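Long-range contacts in cobalt-precorrin-5B C(1)-methyltransferase (Archaeoglobus fulgidus, PDB 1SR8), which probably methylates C-1 of cobalt-precorrin-5B with S-adenosyl-L-methionine, giving cobalt-precorrin-6A in the anaerobic route to adenosylcobalamin: residues L38-T44 / R90-D95; K218-A223 / I251-P255. One frame throughout, in Å; residues are numbered along the deposited sequence.

Interaction 1: residues L38-T44 / R90-D95; sequences LRRGITT and RKFSGD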
# COMPACT_ATOMS: atom_id res chain seq x y z
N LEU A 38 -14.12 3.12 5.89
CA LEU A 38 -13.59 3.08 4.53
C LEU A 38 -12.70 1.84 4.58
O LEU A 38 -12.00 1.61 5.57
CB LEU A 38 -12.75 4.32 4.19
CG LEU A 38 -13.49 5.52 3.59
CD1 LEU A 38 -12.54 6.69 3.42
CD2 LEU A 38 -14.08 5.13 2.25
N ARG A 39 -12.75 1.03 3.53
CA ARG A 39 -11.96 -0.20 3.47
C ARG A 39 -10.62 -0.04 2.74
O ARG A 39 -10.57 0.45 1.61
CB ARG A 39 -12.80 -1.31 2.80
CG ARG A 39 -14.11 -1.67 3.53
CD ARG A 39 -15.19 -2.21 2.57
NE ARG A 39 -15.33 -3.67 2.58
CZ ARG A 39 -15.96 -4.38 3.51
NH1 ARG A 39 -16.55 -3.78 4.55
NH2 ARG A 39 -16.03 -5.71 3.42
N ARG A 40 -9.54 -0.44 3.39
CA ARG A 40 -8.22 -0.40 2.77
C ARG A 40 -8.09 -1.70 1.97
O ARG A 40 -8.77 -2.69 2.27
CB ARG A 40 -7.11 -0.37 3.83
CG ARG A 40 -6.93 0.94 4.54
CD ARG A 40 -5.45 1.24 4.69
NE ARG A 40 -5.19 2.51 5.35
CZ ARG A 40 -5.25 2.70 6.67
NH1 ARG A 40 -5.58 1.69 7.47
NH2 ARG A 40 -4.99 3.90 7.18
N GLY A 41 -7.21 -1.70 0.98
CA GLY A 41 -7.00 -2.91 0.19
C GLY A 41 -5.64 -3.47 0.52
O GLY A 41 -4.99 -3.02 1.47
N ILE A 42 -5.21 -4.48 -0.23
CA ILE A 42 -3.89 -5.08 -0.04
C ILE A 42 -3.12 -4.82 -1.33
O ILE A 42 -3.69 -4.86 -2.42
CB ILE A 42 -3.95 -6.60 0.22
CG1 ILE A 42 -4.77 -7.30 -0.88
CG2 ILE A 42 -4.51 -6.87 1.61
CD1 ILE A 42 -4.67 -8.82 -0.86
N THR A 43 -1.83 -4.55 -1.20
CA THR A 43 -0.99 -4.29 -2.36
C THR A 43 -0.65 -5.56 -3.15
O THR A 43 -0.90 -6.67 -2.69
CB THR A 43 0.34 -3.67 -1.94
OG1 THR A 43 0.96 -4.55 -1.00
CG2 THR A 43 0.14 -2.32 -1.32
N THR A 44 -0.08 -5.38 -4.33
CA THR A 44 0.37 -6.48 -5.17
C THR A 44 1.44 -7.25 -4.37
O THR A 44 1.57 -8.47 -4.47
CB THR A 44 0.98 -5.94 -6.48
OG1 THR A 44 1.77 -4.78 -6.18
CG2 THR A 44 -0.10 -5.55 -7.47
N ARG A 90 -6.57 -13.19 -5.26
CA ARG A 90 -6.99 -12.00 -5.97
C ARG A 90 -6.74 -10.77 -5.11
O ARG A 90 -7.04 -10.75 -3.92
CB ARG A 90 -8.49 -12.10 -6.31
CG ARG A 90 -9.01 -11.10 -7.35
CD ARG A 90 -10.53 -11.26 -7.58
NE ARG A 90 -10.90 -12.53 -8.19
CZ ARG A 90 -10.73 -12.83 -9.47
NH1 ARG A 90 -10.19 -11.95 -10.30
NH2 ARG A 90 -11.09 -14.03 -9.94
N LYS A 91 -6.15 -9.74 -5.71
CA LYS A 91 -5.89 -8.51 -4.99
C LYS A 91 -7.18 -7.69 -4.89
O LYS A 91 -7.97 -7.65 -5.84
CB LYS A 91 -4.86 -7.66 -5.71
CG LYS A 91 -4.93 -6.20 -5.30
CD LYS A 91 -3.95 -5.32 -6.01
CE LYS A 91 -4.23 -3.87 -5.63
NZ LYS A 91 -3.32 -2.91 -6.29
N PHE A 92 -7.39 -7.05 -3.75
CA PHE A 92 -8.56 -6.19 -3.59
C PHE A 92 -8.07 -4.81 -3.18
O PHE A 92 -7.12 -4.70 -2.40
CB PHE A 92 -9.56 -6.76 -2.57
CG PHE A 92 -9.03 -6.91 -1.18
CD1 PHE A 92 -9.00 -5.82 -0.31
CD2 PHE A 92 -8.61 -8.15 -0.71
CE1 PHE A 92 -8.58 -5.97 1.02
CE2 PHE A 92 -8.19 -8.32 0.61
CZ PHE A 92 -8.18 -7.22 1.48
N SER A 93 -8.69 -3.78 -3.72
CA SER A 93 -8.29 -2.41 -3.43
C SER A 93 -9.18 -1.64 -2.44
O SER A 93 -9.05 -0.43 -2.30
CB SER A 93 -8.19 -1.62 -4.74
OG SER A 93 -7.33 -2.29 -5.66
N GLY A 94 -10.06 -2.34 -1.74
CA GLY A 94 -10.93 -1.67 -0.79
C GLY A 94 -11.77 -0.60 -1.47
O GLY A 94 -12.26 -0.82 -2.58
N ASP A 95 -11.93 0.55 -0.83
CA ASP A 95 -12.75 1.61 -1.42
C ASP A 95 -12.01 2.59 -2.32
O ASP A 95 -12.47 3.71 -2.54
CB ASP A 95 -13.49 2.36 -0.32
CG ASP A 95 -14.59 1.51 0.30
OD1 ASP A 95 -15.46 1.04 -0.46
OD2 ASP A 95 -14.58 1.31 1.54
O HOH W 1 -0.23 -2.41 -5.40
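The CA-to-CB bond of D95 points toward strand 36-42, and with chi1 at -70° its OD2 accepts a hydrogen bond from R39 N at 2.7 Å; D95 N donates to R39 O at 2.8 Å, so one residue meets both backbone polar groups of R39. The arginine's guanidinium leads away from the contact. Further along, I42 N donates to F92 O at 2.9 Å, and the p rotamer of F92 (chi1 62°) swings the ring over the strand. I42, also p, lays CG1 on one face of that ring, 4.0 Å from the centroid and 15° off its normal, a CH-pi contact; R40 O meets the ring edge, 3.5 Å from F92 CE1. K91 is extended, all four chi angles trans, bringing CE to 3.4 Å from I42 O and NZ into a salt bridge with D99. The CA atoms of G41 and S93 are 3.9 Å apart. A CB on G41 would clash with F92 O (2.3 Å), and one on G94 with R39 O (2.0 Å), so neither could bear a side chain; positive phi (59°) is a second reason for glycine at G94. This is a loop of the mixed sheet, between strands 86-90 and 105-111, hydrogen-bonded to strand 36-42, the middle strand of the three-stranded antiparallel sheet, and running roughly opposite to it (148° end to end).

Interaction 2: residues K218-A223 / I251-P255; sequences KAWLYA and IVGFP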
# COMPACT_ATOMS: atom_id res chain seq x y z
N LYS A 218 7.03 7.54 1.48
CA LYS A 218 8.42 7.98 1.63
C LYS A 218 8.46 9.41 2.13
O LYS A 218 9.28 9.73 3.00
CB LYS A 218 9.17 7.85 0.30
CG LYS A 218 9.13 6.43 -0.27
CD LYS A 218 10.02 6.24 -1.50
CE LYS A 218 9.43 5.18 -2.45
NZ LYS A 218 9.24 3.84 -1.83
N ALA A 219 7.58 10.25 1.59
CA ALA A 219 7.48 11.65 1.99
C ALA A 219 7.08 11.75 3.45
O ALA A 219 7.61 12.57 4.21
CB ALA A 219 6.44 12.36 1.13
N TRP A 220 6.13 10.90 3.83
CA TRP A 220 5.61 10.83 5.19
C TRP A 220 6.74 10.50 6.16
O TRP A 220 6.84 11.08 7.23
CB TRP A 220 4.53 9.75 5.25
CG TRP A 220 3.83 9.60 6.57
CD1 TRP A 220 2.72 10.27 7.00
CD2 TRP A 220 4.15 8.65 7.60
NE1 TRP A 220 2.33 9.80 8.23
CE2 TRP A 220 3.19 8.81 8.62
CE3 TRP A 220 5.16 7.69 7.75
CZ2 TRP A 220 3.20 8.03 9.78
CZ3 TRP A 220 5.17 6.92 8.91
CH2 TRP A 220 4.19 7.09 9.91
N LEU A 221 7.59 9.55 5.77
CA LEU A 221 8.72 9.14 6.59
C LEU A 221 9.70 10.29 6.71
O LEU A 221 10.30 10.52 7.76
CB LEU A 221 9.43 7.93 5.97
CG LEU A 221 8.71 6.59 6.09
CD1 LEU A 221 9.40 5.53 5.25
CD2 LEU A 221 8.67 6.17 7.54
N TYR A 222 9.87 11.03 5.62
CA TYR A 222 10.77 12.16 5.62
C TYR A 222 10.29 13.22 6.60
O TYR A 222 11.06 13.72 7.41
CB TYR A 222 10.86 12.78 4.24
CG TYR A 222 11.92 13.84 4.13
CD1 TYR A 222 13.27 13.50 3.98
CD2 TYR A 222 11.58 15.20 4.16
CE1 TYR A 222 14.25 14.49 3.86
CE2 TYR A 222 12.54 16.19 4.04
CZ TYR A 222 13.88 15.83 3.89
OH TYR A 222 14.83 16.82 3.73
N ALA A 223 9.01 13.55 6.53
CA ALA A 223 8.42 14.55 7.41
C ALA A 223 8.51 14.12 8.88
O ALA A 223 8.75 14.94 9.76
CB ALA A 223 6.96 14.81 7.02
N ILE A 251 4.23 21.33 3.18
CA ILE A 251 4.07 20.36 2.10
C ILE A 251 5.39 19.64 1.84
O ILE A 251 6.42 20.28 1.60
CB ILE A 251 3.61 21.04 0.79
CG1 ILE A 251 2.25 21.70 1.01
CG2 ILE A 251 3.53 20.00 -0.33
CD1 ILE A 251 1.74 22.48 -0.17
N VAL A 252 5.36 18.32 1.90
CA VAL A 252 6.55 17.50 1.64
C VAL A 252 6.19 16.46 0.59
O VAL A 252 5.21 15.72 0.74
CB VAL A 252 7.02 16.78 2.93
CG1 VAL A 252 8.32 16.02 2.66
CG2 VAL A 252 7.19 17.79 4.06
N GLY A 253 6.97 16.40 -0.49
CA GLY A 253 6.68 15.43 -1.52
C GLY A 253 7.76 15.33 -2.58
O GLY A 253 8.70 16.13 -2.61
N PHE A 254 7.63 14.33 -3.45
CA PHE A 254 8.59 14.14 -4.53
C PHE A 254 8.10 14.87 -5.78
O PHE A 254 6.89 15.04 -5.99
CB PHE A 254 8.78 12.65 -4.81
CG PHE A 254 9.45 11.90 -3.69
CD1 PHE A 254 8.75 11.54 -2.54
CD2 PHE A 254 10.79 11.55 -3.78
CE1 PHE A 254 9.38 10.85 -1.50
CE2 PHE A 254 11.43 10.86 -2.74
CZ PHE A 254 10.72 10.52 -1.59
N PRO A 255 9.04 15.31 -6.62
CA PRO A 255 8.79 16.03 -7.87
C PRO A 255 7.61 15.53 -8.70
O PRO A 255 6.80 16.31 -9.20
CB PRO A 255 10.11 15.88 -8.61
CG PRO A 255 11.10 15.90 -7.50
CD PRO A 255 10.47 14.99 -6.49
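Helix 218-223 crosses strand 251-253 at 129° between their N-to-C directions, with 7.4 Å separating the two axes at closest approach. The backbones come nearest at A219 and G253, whose CA atoms are 5.2 Å apart. The small methyl of A219 suits this spacing: it points toward the strand, with A219 CB 4.1 Å from G253 CA and 3.6 Å from V252 O, whereas a CB on G253 would point away. Within the helix, Y222 N bonds K218 O (3.0 Å) and A223 N bonds A219 O (2.9 Å). K218, A219, Y222 and A223 lie on one helix face and point their CA-to-CB bonds toward the strand. This is helix-on-sheet packing in an alpha/beta layer: strand 248-253 lies between 210-214 and 278-281 in a parallel four-stranded sheet, and helix 217-226 follows 210-214. V252 supplies the strand's main apolar surface, with CG1 3.7 Å from Y222 CD2 and CG2 4.2 Å from A223 CB. Beyond the strand, F254 reaches back: its CE1 is 3.5 Å from K218 CB and 3.6 Å from A219 N, the latter near the ring plane at its edge. The amino end of K218 leads away. F254 also occupies the N-cap position of helix 255-262.

Interaction 1 is the more central, its centre 8 Å from that of the chain against 16 Å for interaction 2, and eight of its thirteen touching residues are buried. Interaction 2 is partly buried, four of seven. The areas covered follow suit, 503 against 268 Å². The chemistry differs too: 38-44 / 90-95 joins backbone to backbone and carboxylate by three hydrogen bonds, linking two separate sheets, whereas 218-223 / 251-255 packs a helix on its own parallel sheet through apolar contacts. Close approach rests on G41 and G94 in the first, on the A219 methyl in the second. They share no secondary-structure element; the centres of interactions 1 and 2 are 23 Å apart, their nearest atoms about 9 Å.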